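Local coordinates for mandelate racemase/muconate lactonizing enzyme family protein (Roseovarius nubinhibens ISM, PDB 3U4F) that binds magnesium in a TIM-barrel domain of the enolase superfamily and probably acts as a hydro-lyase or racemase, at residues D280-A294 and V314-N327. Residues are numbered along the deposited sequence; the frame is centred on the assembly and turned at random.
Sequences DILYLGGICRTLRVA and VTLFTMHLLRAIPN
Leu321 reaches from the helix of 314-327 as a knob into a hole formed by Ile281, Ile287, Thr290 and Leu291. With CG anti to the backbone N (chi1 -174°), its two methyls part: CD2 meets Thr290 CG2 at 3.7 Å, while CD1 slides past Leu291 CD2, the two side chains running in opposite directions. Ile281, its CD1 anti to CA, pushes that methyl against the backbone of the facing helix, 3.5 Å from Phe317 O. Beside it the Leu282 and Phe317 side chains cross at about a right angle; Leu282 CD2 meets the ring at its edge, near its plane, 3.7 Å from Phe317 CD2, and Leu282 CD1 rests on Val314. A water also links the two segments here, accepting from Ile281 N and donating to Thr318 OG1.

Toward Asn327 the packing thins. Leu291 CD2 still touches Ile325 CG2, but Ala294 CB stands 4.2 Å from that same methyl, and the partly exposed Asn327 closes this end with a bent hydrogen bond from ND2 to Ala294 O (3.1 Å, 144°); ND2 also bonds Leu302 O. At the other end Asp280 caps its short helix through OD2, bonding Tyr283 N, while OD1 bonds His307 of the guanidine pocket. The helices 287-294 and 314-322, crossing at -46°, are neighbours in the outer helical layer of the enolase-superfamily barrel, with the Asp280 side chain about 5 Å from that of the magnesium ligand Glu257.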
loop_
_atom_site.group_PDB
_atom_site.type_symbol
_atom_site.label_atom_id
_atom_site.label_comp_id
_atom_site.label_asym_id
_atom_site.label_seq_id
_atom_site.Cartn_x
_atom_site.Cartn_y
_atom_site.Cartn_z
ATOM N N ASP A 280 13.437 4.959 -2.913
ATOM C CA ASP A 280 13.895 3.905 -3.822
ATOM C C ASP A 280 13.103 4.233 -5.066
ATOM O O ASP A 280 11.877 4.334 -5.003
ATOM C CB ASP A 280 13.515 2.515 -3.281
ATOM C CG ASP A 280 13.872 1.379 -4.248
ATOM O OD1 ASP A 280 14.770 0.573 -3.944
ATOM O OD2 ASP A 280 13.227 1.289 -5.322
ATOM N N ILE A 281 13.789 4.433 -6.180
ATOM C CA ILE A 281 13.132 4.895 -7.401
ATOM C C ILE A 281 12.019 3.943 -7.845
ATOM O O ILE A 281 10.974 4.399 -8.324
ATOM C CB ILE A 281 14.154 5.066 -8.519
ATOM C CG1 ILE A 281 15.098 6.244 -8.211
ATOM C CG2 ILE A 281 13.467 5.270 -9.880
ATOM C CD1 ILE A 281 16.313 6.286 -9.296
ATOM N N LEU A 282 12.237 2.646 -7.703
ATOM C CA LEU A 282 11.225 1.699 -8.157
ATOM C C LEU A 282 10.109 1.424 -7.138
ATOM O O LEU A 282 8.958 1.220 -7.547
ATOM C CB LEU A 282 11.876 0.428 -8.693
ATOM C CG LEU A 282 12.920 0.660 -9.820
ATOM C CD1 LEU A 282 13.491 -0.675 -10.311
ATOM C CD2 LEU A 282 12.304 1.461 -11.000
ATOM N N TYR A 283 10.411 1.445 -5.837
ATOM C CA TYR A 283 9.347 1.375 -4.813
ATOM C C TYR A 283 8.409 2.577 -4.875
ATOM O O TYR A 283 7.204 2.458 -4.669
ATOM C CB TYR A 283 9.900 1.255 -3.385
ATOM C CG TYR A 283 10.649 -0.049 -3.052
ATOM C CD1 TYR A 283 10.408 -1.232 -3.775
ATOM C CD2 TYR A 283 11.556 -0.105 -1.980
ATOM C CE1 TYR A 283 11.065 -2.432 -3.452
ATOM C CE2 TYR A 283 12.260 -1.311 -1.668
ATOM C CZ TYR A 283 12.005 -2.465 -2.424
ATOM O OH TYR A 283 12.640 -3.678 -2.137
ATOM N N LEU A 284 8.976 3.743 -5.161
ATOM C CA LEU A 284 8.226 4.973 -5.122
ATOM C C LEU A 284 7.321 5.181 -6.340
ATOM O O LEU A 284 6.376 5.954 -6.254
ATOM C CB LEU A 284 9.184 6.175 -4.924
ATOM C CG LEU A 284 8.628 7.604 -4.878
ATOM C CD1 LEU A 284 7.577 7.792 -3.784
ATOM C CD2 LEU A 284 9.803 8.512 -4.621
ATOM N N GLY A 285 7.618 4.521 -7.471
ATOM C CA GLY A 285 6.799 4.674 -8.657
ATOM C C GLY A 285 7.466 5.336 -9.860
ATOM O O GLY A 285 6.791 5.675 -10.832
ATOM N N GLY A 286 8.798 5.470 -9.808
ATOM C CA GLY A 286 9.581 5.853 -10.972
ATOM C C GLY A 286 10.331 7.180 -10.830
ATOM O O GLY A 286 10.314 7.852 -9.779
ATOM N N ILE A 287 10.976 7.561 -11.918
ATOM C CA ILE A 287 11.811 8.767 -11.945
ATOM C C ILE A 287 11.003 10.040 -11.703
ATOM O O ILE A 287 11.421 10.912 -10.921
ATOM C CB ILE A 287 12.603 8.838 -13.299
ATOM C CG1 ILE A 287 13.658 7.717 -13.373
ATOM C CG2 ILE A 287 13.207 10.250 -13.535
ATOM C CD1 ILE A 287 14.947 7.964 -12.518
ATOM N N CYS A 288 9.856 10.169 -12.366
ATOM C CA CYS A 288 9.055 11.377 -12.193
ATOM C C CYS A 288 8.701 11.603 -10.732
ATOM O O CYS A 288 8.895 12.705 -10.231
ATOM C CB CYS A 288 7.777 11.355 -13.041
ATOM S SG CYS A 288 8.118 11.572 -14.820
ATOM N N ARG A 289 8.159 10.592 -10.061
ATOM C CA ARG A 289 7.761 10.717 -8.654
ATOM C C ARG A 289 8.977 10.879 -7.749
ATOM O O ARG A 289 8.905 11.611 -6.755
ATOM C CB ARG A 289 6.898 9.511 -8.246
ATOM C CG ARG A 289 5.511 9.587 -8.964
ATOM C CD ARG A 289 4.778 8.238 -8.922
ATOM N NE ARG A 289 4.687 7.720 -7.555
ATOM C CZ ARG A 289 3.756 8.025 -6.659
ATOM N NH1 ARG A 289 2.737 8.846 -6.966
ATOM N NH2 ARG A 289 3.835 7.476 -5.445
ATOM N N THR A 290 10.101 10.249 -8.097
ATOM C CA THR A 290 11.314 10.476 -7.280
ATOM C C THR A 290 11.793 11.958 -7.388
ATOM O O THR A 290 12.252 12.553 -6.429
ATOM C CB THR A 290 12.435 9.464 -7.631
ATOM O OG1 THR A 290 11.945 8.127 -7.473
ATOM C CG2 THR A 290 13.675 9.639 -6.733
ATOM N N LEU A 291 11.674 12.548 -8.574
ATOM C CA LEU A 291 12.078 13.924 -8.742
ATOM C C LEU A 291 11.191 14.860 -7.939
ATOM O O LEU A 291 11.659 15.897 -7.441
ATOM C CB LEU A 291 12.064 14.308 -10.217
ATOM C CG LEU A 291 13.182 13.665 -11.022
ATOM C CD1 LEU A 291 12.860 13.850 -12.504
ATOM C CD2 LEU A 291 14.526 14.276 -10.668
ATOM N N ARG A 292 9.909 14.518 -7.843
ATOM C CA ARG A 292 9.002 15.253 -6.955
ATOM C C ARG A 292 9.475 15.227 -5.495
ATOM O O ARG A 292 9.492 16.267 -4.829
ATOM C CB ARG A 292 7.546 14.755 -7.082
ATOM C CG ARG A 292 6.948 15.033 -8.447
ATOM C CD ARG A 292 5.506 14.483 -8.535
ATOM N NE ARG A 292 4.631 15.118 -7.532
ATOM C CZ ARG A 292 3.323 14.900 -7.436
ATOM N NH1 ARG A 292 2.743 14.050 -8.296
ATOM N NH2 ARG A 292 2.595 15.512 -6.478
ATOM N N VAL A 293 9.888 14.059 -5.018
ATOM C CA VAL A 293 10.462 13.949 -3.682
ATOM C C VAL A 293 11.780 14.740 -3.561
ATOM O O VAL A 293 11.985 15.471 -2.584
ATOM C CB VAL A 293 10.629 12.479 -3.259
ATOM C CG1 VAL A 293 11.453 12.347 -1.970
ATOM C CG2 VAL A 293 9.254 11.851 -3.076
ATOM N N ALA A 294 12.653 14.609 -4.550
ATOM C CA ALA A 294 13.913 15.364 -4.545
ATOM C C ALA A 294 13.641 16.854 -4.482
ATOM O O ALA A 294 14.355 17.587 -3.785
ATOM C CB ALA A 294 14.753 15.050 -5.796
ATOM N N VAL A 314 17.879 -0.939 -10.774
ATOM C CA VAL A 314 17.636 0.079 -9.763
ATOM C C VAL A 314 18.907 0.866 -9.439
ATOM O O VAL A 314 18.852 2.078 -9.286
ATOM C CB VAL A 314 16.961 -0.516 -8.480
ATOM C CG1 VAL A 314 17.947 -1.425 -7.719
ATOM C CG2 VAL A 314 16.409 0.599 -7.599
ATOM N N THR A 315 20.045 0.187 -9.419
ATOM C CA THR A 315 21.317 0.878 -9.152
ATOM C C THR A 315 21.668 1.876 -10.269
ATOM O O THR A 315 22.003 3.060 -9.989
ATOM C CB THR A 315 22.413 -0.117 -8.793
ATOM O OG1 THR A 315 21.999 -0.817 -7.614
ATOM C CG2 THR A 315 23.724 0.583 -8.490
ATOM N N LEU A 316 21.560 1.426 -11.514
ATOM C CA LEU A 316 21.804 2.294 -12.667
ATOM C C LEU A 316 20.867 3.492 -12.722
ATOM O O LEU A 316 21.301 4.627 -12.987
ATOM C CB LEU A 316 21.712 1.496 -13.984
ATOM C CG LEU A 316 21.975 2.289 -15.281
ATOM C CD1 LEU A 316 23.376 3.001 -15.230
ATOM C CD2 LEU A 316 21.900 1.340 -16.469
ATOM N N PHE A 317 19.580 3.258 -12.455
ATOM C CA PHE A 317 18.611 4.347 -12.458
ATOM C C PHE A 317 19.008 5.406 -11.433
ATOM O O PHE A 317 18.884 6.613 -11.691
ATOM C CB PHE A 317 17.198 3.857 -12.120
ATOM C CG PHE A 317 16.596 2.867 -13.116
ATOM C CD1 PHE A 317 17.026 2.784 -14.433
ATOM C CD2 PHE A 317 15.569 2.016 -12.705
ATOM C CE1 PHE A 317 16.444 1.834 -15.352
ATOM C CE2 PHE A 317 14.964 1.090 -13.610
ATOM C CZ PHE A 317 15.383 1.019 -14.928
ATOM N N THR A 318 19.475 4.945 -10.277
ATOM C CA THR A 318 19.901 5.846 -9.202
ATOM C C THR A 318 21.174 6.628 -9.607
ATOM O O THR A 318 21.291 7.831 -9.321
ATOM C CB THR A 318 20.179 5.043 -7.932
ATOM O OG1 THR A 318 18.996 4.286 -7.574
ATOM C CG2 THR A 318 20.549 5.977 -6.794
HETATM N N MSE A 319 22.098 5.949 -10.289
HETATM C CA MSE A 319 23.290 6.624 -10.836
HETATM C C MSE A 319 22.901 7.773 -11.740
HETATM O O MSE A 319 23.399 8.883 -11.574
HETATM C CB MSE A 319 24.168 5.619 -11.582
HETATM C CG MSE A 319 24.885 4.652 -10.675
HETATM SE SE MSE A 319 25.505 3.055 -11.613
HETATM C CE MSE A 319 26.575 3.864 -13.095
ATOM N N HIS A 320 22.010 7.538 -12.709
ATOM C CA HIS A 320 21.514 8.652 -13.550
ATOM C C HIS A 320 20.842 9.765 -12.736
ATOM O O HIS A 320 21.055 10.935 -12.994
ATOM C CB HIS A 320 20.520 8.163 -14.606
ATOM C CG HIS A 320 21.150 7.485 -15.790
ATOM N ND1 HIS A 320 21.652 6.206 -15.739
ATOM C CD2 HIS A 320 21.292 7.895 -17.071
ATOM C CE1 HIS A 320 22.094 5.855 -16.938
ATOM N NE2 HIS A 320 21.869 6.860 -17.769
ATOM N N LEU A 321 19.997 9.413 -11.772
ATOM C CA LEU A 321 19.369 10.434 -10.925
ATOM C C LEU A 321 20.394 11.289 -10.121
ATOM O O LEU A 321 20.284 12.525 -10.044
ATOM C CB LEU A 321 18.372 9.774 -9.961
ATOM C CG LEU A 321 17.551 10.773 -9.135
ATOM C CD1 LEU A 321 16.276 11.071 -9.878
ATOM C CD2 LEU A 321 17.233 10.227 -7.745
ATOM N N LEU A 322 21.370 10.635 -9.519
ATOM C CA LEU A 322 22.425 11.327 -8.757
ATOM C C LEU A 322 23.305 12.223 -9.630
ATOM O O LEU A 322 23.905 13.178 -9.119
ATOM C CB LEU A 322 23.305 10.316 -8.002
ATOM C CG LEU A 322 22.667 9.613 -6.792
ATOM C CD1 LEU A 322 23.553 8.486 -6.227
ATOM C CD2 LEU A 322 22.323 10.643 -5.664
ATOM N N ARG A 323 23.394 11.906 -10.922
ATOM C CA ARG A 323 24.135 12.770 -11.870
ATOM C C ARG A 323 23.347 14.014 -12.232
ATOM O O ARG A 323 23.891 14.944 -12.845
ATOM C CB ARG A 323 24.555 11.995 -13.130
ATOM C CG ARG A 323 25.668 10.979 -12.932
ATOM C CD ARG A 323 27.067 11.603 -12.544
ATOM N NE ARG A 323 27.421 12.738 -13.406
ATOM C CZ ARG A 323 28.471 13.538 -13.235
ATOM N NH1 ARG A 323 29.329 13.345 -12.243
ATOM N NH2 ARG A 323 28.657 14.548 -14.084
ATOM N N ALA A 324 22.072 14.068 -11.847
ATOM C CA ALA A 324 21.221 15.173 -12.292
ATOM C C ALA A 324 20.720 16.079 -11.200
ATOM O O ALA A 324 20.681 17.287 -11.400
ATOM C CB ALA A 324 20.026 14.666 -13.159
ATOM N N ILE A 325 20.314 15.534 -10.049
ATOM C CA ILE A 325 19.586 16.392 -9.101
ATOM C C ILE A 325 20.546 17.347 -8.377
ATOM O O ILE A 325 21.664 16.972 -8.058
ATOM C CB ILE A 325 18.738 15.570 -8.098
ATOM C CG1 ILE A 325 19.617 14.585 -7.334
ATOM C CG2 ILE A 325 17.620 14.834 -8.860
ATOM C CD1 ILE A 325 18.949 14.038 -6.074
ATOM N N PRO A 326 20.109 18.584 -8.126
ATOM C CA PRO A 326 21.080 19.542 -7.564
ATOM C C PRO A 326 21.390 19.235 -6.091
ATOM O O PRO A 326 22.440 19.649 -5.570
ATOM C CB PRO A 326 20.357 20.892 -7.698
ATOM C CG PRO A 326 18.892 20.564 -7.759
ATOM C CD PRO A 326 18.826 19.218 -8.484
ATOM N N ASN A 327 20.481 18.519 -5.427
ATOM C CA ASN A 327 20.666 18.147 -4.028
ATOM C C ASN A 327 21.012 16.654 -3.848
ATOM O O ASN A 327 20.575 16.012 -2.878
ATOM C CB ASN A 327 19.440 18.546 -3.176
ATOM C CG ASN A 327 18.137 17.877 -3.651
ATOM O OD1 ASN A 327 17.962 17.614 -4.828
ATOM N ND2 ASN A 327 17.226 17.618 -2.728
HETATM O O HOH W 1 16.606 4.235 -6.024
#